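Local coordinates for hypothetical protein (Fusobacterium nucleatum subsp. nucleatum, PDB 2GSL) that might act as a ribonuclease in RNA processing and has a ribonuclease III domain that binds magnesium, at residues D69-V74 with Y110-E115. Residues are numbered along the deposited sequence; the frame is centred on the assembly and turned at random.
Sequences DEEFKV and YLLKKE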
ATOM      1  N   ASP A  69      -3.951   2.628 -23.014  1.00 48.73           N
ATOM      2  CA  ASP A  69      -4.878   1.845 -23.823  1.00 51.08           C
ATOM      3  C   ASP A  69      -6.307   2.329 -23.594  1.00 51.72           C
ATOM      4  O   ASP A  69      -6.617   2.921 -22.557  1.00 52.07           O
ATOM      5  CB  ASP A  69      -4.797   0.345 -23.482  1.00 53.11           C
ATOM      6  CG  ASP A  69      -3.438  -0.277 -23.806  1.00 54.11           C
ATOM      7  OD1 ASP A  69      -2.907  -0.028 -24.910  1.00 54.72           O
ATOM      8  OD2 ASP A  69      -2.908  -1.029 -22.958  1.00 55.30           O
ATOM      9  N   GLU A  70      -7.171   2.067 -24.571  1.00 52.13           N
ATOM     10  CA  GLU A  70      -8.576   2.459 -24.514  1.00 52.11           C
ATOM     11  C   GLU A  70      -9.261   2.080 -23.202  1.00 51.06           C
ATOM     12  O   GLU A  70      -9.876   2.924 -22.539  1.00 49.91           O
ATOM     13  CB  GLU A  70      -9.334   1.819 -25.683  1.00 54.26           C
ATOM     14  CG  GLU A  70      -9.427   2.692 -26.921  1.00 57.43           C
ATOM     15  CD  GLU A  70     -10.332   3.893 -26.705  1.00 59.80           C
ATOM     16  OE1 GLU A  70     -10.423   4.749 -27.617  1.00 60.60           O
ATOM     17  OE2 GLU A  70     -10.956   3.978 -25.620  1.00 60.29           O
ATOM     18  N   GLU A  71      -9.159   0.802 -22.845  1.00 49.25           N
ATOM     19  CA  GLU A  71      -9.770   0.272 -21.625  1.00 47.75           C
ATOM     20  C   GLU A  71      -9.491   1.124 -20.383  1.00 44.89           C
ATOM     21  O   GLU A  71     -10.356   1.288 -19.516  1.00 44.76           O
ATOM     22  CB  GLU A  71      -9.282  -1.163 -21.397  1.00 50.39           C
ATOM     23  CG  GLU A  71      -9.566  -1.741 -20.018  1.00 53.22           C
ATOM     24  CD  GLU A  71      -9.065  -3.173 -19.881  1.00 54.99           C
ATOM     25  OE1 GLU A  71      -7.898  -3.448 -20.264  1.00 54.04           O
ATOM     26  OE2 GLU A  71      -9.838  -4.022 -19.379  1.00 57.45           O
ATOM     27  N   PHE A  72      -8.282   1.668 -20.309  1.00 41.30           N
ATOM     28  CA  PHE A  72      -7.877   2.486 -19.182  1.00 36.73           C
ATOM     29  C   PHE A  72      -8.375   3.910 -19.296  1.00 34.52           C
ATOM     30  O   PHE A  72      -8.798   4.509 -18.307  1.00 33.52           O
ATOM     31  CB  PHE A  72      -6.357   2.461 -19.060  1.00 36.65           C
ATOM     32  CG  PHE A  72      -5.817   1.106 -18.752  1.00 36.93           C
ATOM     33  CD1 PHE A  72      -4.879   0.509 -19.579  1.00 38.82           C
ATOM     34  CD2 PHE A  72      -6.296   0.399 -17.656  1.00 36.44           C
ATOM     35  CE1 PHE A  72      -4.429  -0.785 -19.316  1.00 40.55           C
ATOM     36  CE2 PHE A  72      -5.858  -0.888 -17.384  1.00 36.26           C
ATOM     37  CZ  PHE A  72      -4.926  -1.484 -18.209  1.00 38.20           C
ATOM     38  N   LYS A  73      -8.318   4.456 -20.503  1.00 32.77           N
ATOM     39  CA  LYS A  73      -8.777   5.815 -20.732  1.00 32.65           C
ATOM     40  C   LYS A  73     -10.215   5.969 -20.222  1.00 32.73           C
ATOM     41  O   LYS A  73     -10.574   7.002 -19.651  1.00 32.00           O
ATOM     42  CB  LYS A  73      -8.712   6.150 -22.224  1.00 34.09           C
ATOM     43  CG  LYS A  73      -7.315   6.144 -22.829  1.00 36.02           C
ATOM     44  CD  LYS A  73      -7.337   6.756 -24.226  1.00 39.02           C
ATOM     45  CE  LYS A  73      -5.950   7.233 -24.654  1.00 41.89           C
ATOM     46  NZ  LYS A  73      -5.978   8.009 -25.944  1.00 45.03           N
ATOM     47  N   VAL A  74     -11.024   4.926 -20.432  1.00 32.56           N
ATOM     48  CA  VAL A  74     -12.424   4.896 -20.003  1.00 31.71           C
ATOM     49  C   VAL A  74     -12.501   5.001 -18.479  1.00 32.89           C
ATOM     50  O   VAL A  74     -13.176   5.885 -17.933  1.00 31.70           O
ATOM     51  CB  VAL A  74     -13.129   3.569 -20.466  1.00 32.45           C
ATOM     52  CG1 VAL A  74     -14.583   3.530 -19.992  1.00 29.52           C
ATOM     53  CG2 VAL A  74     -13.092   3.455 -21.987  1.00 30.80           C
ATOM     54  N   TYR A 110      -3.600  -3.382 -11.811  1.00 33.11           N
ATOM     55  CA  TYR A 110      -3.225  -4.422 -10.875  1.00 32.02           C
ATOM     56  C   TYR A 110      -4.198  -5.607 -10.984  1.00 33.10           C
ATOM     57  O   TYR A 110      -3.796  -6.721 -11.322  1.00 34.45           O
ATOM     58  CB  TYR A 110      -3.239  -3.844  -9.472  1.00 29.38           C
ATOM     59  CG  TYR A 110      -2.585  -4.715  -8.448  1.00 26.90           C
ATOM     60  CD1 TYR A 110      -1.226  -4.640  -8.207  1.00 25.86           C
ATOM     61  CD2 TYR A 110      -3.343  -5.582  -7.681  1.00 27.10           C
ATOM     62  CE1 TYR A 110      -0.643  -5.404  -7.216  1.00 25.83           C
ATOM     63  CE2 TYR A 110      -2.778  -6.347  -6.696  1.00 25.93           C
ATOM     64  CZ  TYR A 110      -1.432  -6.254  -6.460  1.00 27.21           C
ATOM     65  OH  TYR A 110      -0.897  -6.993  -5.432  1.00 31.18           O
ATOM     66  N   LEU A 111      -5.476  -5.362 -10.704  1.00 34.30           N
ATOM     67  CA  LEU A 111      -6.500  -6.403 -10.788  1.00 34.38           C
ATOM     68  C   LEU A 111      -6.470  -7.172 -12.118  1.00 36.44           C
ATOM     69  O   LEU A 111      -6.930  -8.311 -12.191  1.00 36.62           O
ATOM     70  CB  LEU A 111      -7.886  -5.791 -10.573  1.00 30.41           C
ATOM     71  CG  LEU A 111      -8.186  -5.449  -9.125  1.00 29.76           C
ATOM     72  CD1 LEU A 111      -9.535  -4.763  -9.004  1.00 31.65           C
ATOM     73  CD2 LEU A 111      -8.172  -6.711  -8.316  1.00 29.57           C
ATOM     74  N   LEU A 112      -5.936  -6.548 -13.164  1.00 37.86           N
ATOM     75  CA  LEU A 112      -5.841  -7.200 -14.465  1.00 39.82           C
ATOM     76  C   LEU A 112      -4.453  -7.764 -14.683  1.00 41.68           C
ATOM     77  O   LEU A 112      -3.994  -7.864 -15.818  1.00 42.55           O
ATOM     78  CB  LEU A 112      -6.141  -6.227 -15.602  1.00 38.20           C
ATOM     79  CG  LEU A 112      -7.593  -5.817 -15.765  1.00 36.41           C
ATOM     80  CD1 LEU A 112      -7.711  -4.849 -16.921  1.00 34.78           C
ATOM     81  CD2 LEU A 112      -8.438  -7.053 -15.992  1.00 36.04           C
ATOM     82  N   LYS A 113      -3.777  -8.119 -13.598  1.00 43.81           N
ATOM     83  CA  LYS A 113      -2.432  -8.674 -13.701  1.00 46.40           C
ATOM     84  C   LYS A 113      -1.498  -7.866 -14.610  1.00 47.38           C
ATOM     85  O   LYS A 113      -0.457  -8.369 -15.034  1.00 48.75           O
ATOM     86  CB  LYS A 113      -2.496 -10.123 -14.203  1.00 46.94           C
ATOM     87  CG  LYS A 113      -2.619 -11.178 -13.108  1.00 47.20           C
ATOM     88  CD  LYS A 113      -3.923 -11.065 -12.350  1.00 48.46           C
ATOM     89  CE  LYS A 113      -4.059 -12.180 -11.314  1.00 51.06           C
ATOM     90  NZ  LYS A 113      -2.996 -12.122 -10.260  1.00 51.34           N
ATOM     91  N   LYS A 114      -1.865  -6.620 -14.906  1.00 47.42           N
ATOM     92  CA  LYS A 114      -1.038  -5.767 -15.752  1.00 47.10           C
ATOM     93  C   LYS A 114      -0.009  -4.975 -14.935  1.00 48.12           C
ATOM     94  O   LYS A 114       0.232  -3.791 -15.185  1.00 48.47           O
ATOM     95  CB  LYS A 114      -1.927  -4.824 -16.567  1.00 45.96           C
ATOM     96  CG  LYS A 114      -2.547  -5.490 -17.792  1.00 47.18           C
ATOM     97  CD  LYS A 114      -3.556  -4.584 -18.489  1.00 46.85           C
ATOM     98  CE  LYS A 114      -3.948  -5.128 -19.856  1.00 44.85           C
ATOM     99  NZ  LYS A 114      -2.824  -5.029 -20.817  1.00 43.36           N
ATOM    100  N   GLU A 115       0.610  -5.653 -13.972  1.00 48.56           N
ATOM    101  CA  GLU A 115       1.606  -5.038 -13.108  1.00 50.14           C
ATOM    102  C   GLU A 115       2.797  -4.506 -13.904  1.00 50.11           C
ATOM    103  O   GLU A 115       3.611  -3.742 -13.383  1.00 50.95           O
ATOM    104  CB  GLU A 115       2.079  -6.044 -12.041  1.00 51.58           C
ATOM    105  CG  GLU A 115       1.748  -5.663 -10.581  1.00 52.92           C
ATOM    106  CD  GLU A 115       2.861  -4.850  -9.901  1.00 54.43           C
ATOM    107  OE1 GLU A 115       3.978  -5.390  -9.736  1.00 54.74           O
ATOM    108  OE2 GLU A 115       2.622  -3.676  -9.533  1.00 53.08           O
TER
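Lys114 meets Phe72 at the rim of its ring: CD of Lys114 lies 3.4 Å from CZ of Phe72, near the ring plane, so the lysine offers a methylene to the ring edge, not its ammonium to the ring face. The two side chains cross obliquely. The bond from CA to CB of Phe72 does not point across the gap, yet the far end of the ring does approach. Lys114 runs extended through CE, then bends at the last torsion (chi4 -70°), which carries NZ to 4.5 Å from OD2 of Asp69. At that distance any attraction between the opposite charges is probably weak; OD2 also lies close to a like charge on Glu117.

Beside this pair, Glu71 and Leu112 reach toward each other tip to tip. With CG anti to the backbone N (chi1 167°), the extended glutamate brings OE2 to 3.4 Å and OE1 to 3.6 Å from CD1 of Leu112, both plain van der Waals contacts. The same methyl lies 4.4 Å from CE2 of Phe72, a looser apolar touch. Lys8 forms a weak, long ion pair with OE2 of Glu71, and the Leu112 side chain packs on the loop at Lys8 and Asp9.

The outer parts of the side chains span a wide gap, 11.0 Å between CA of Phe72 and CA of Leu112. The first turn of helix 70-80 thus packs against the turn that follows helix 93-111. That helix closes in a Schellman motif, with Lys113 at C-prime (phi 48°) and its N weakly bonded to Tyr110 O, within the all-helical ribonuclease III fold and away from its magnesium site.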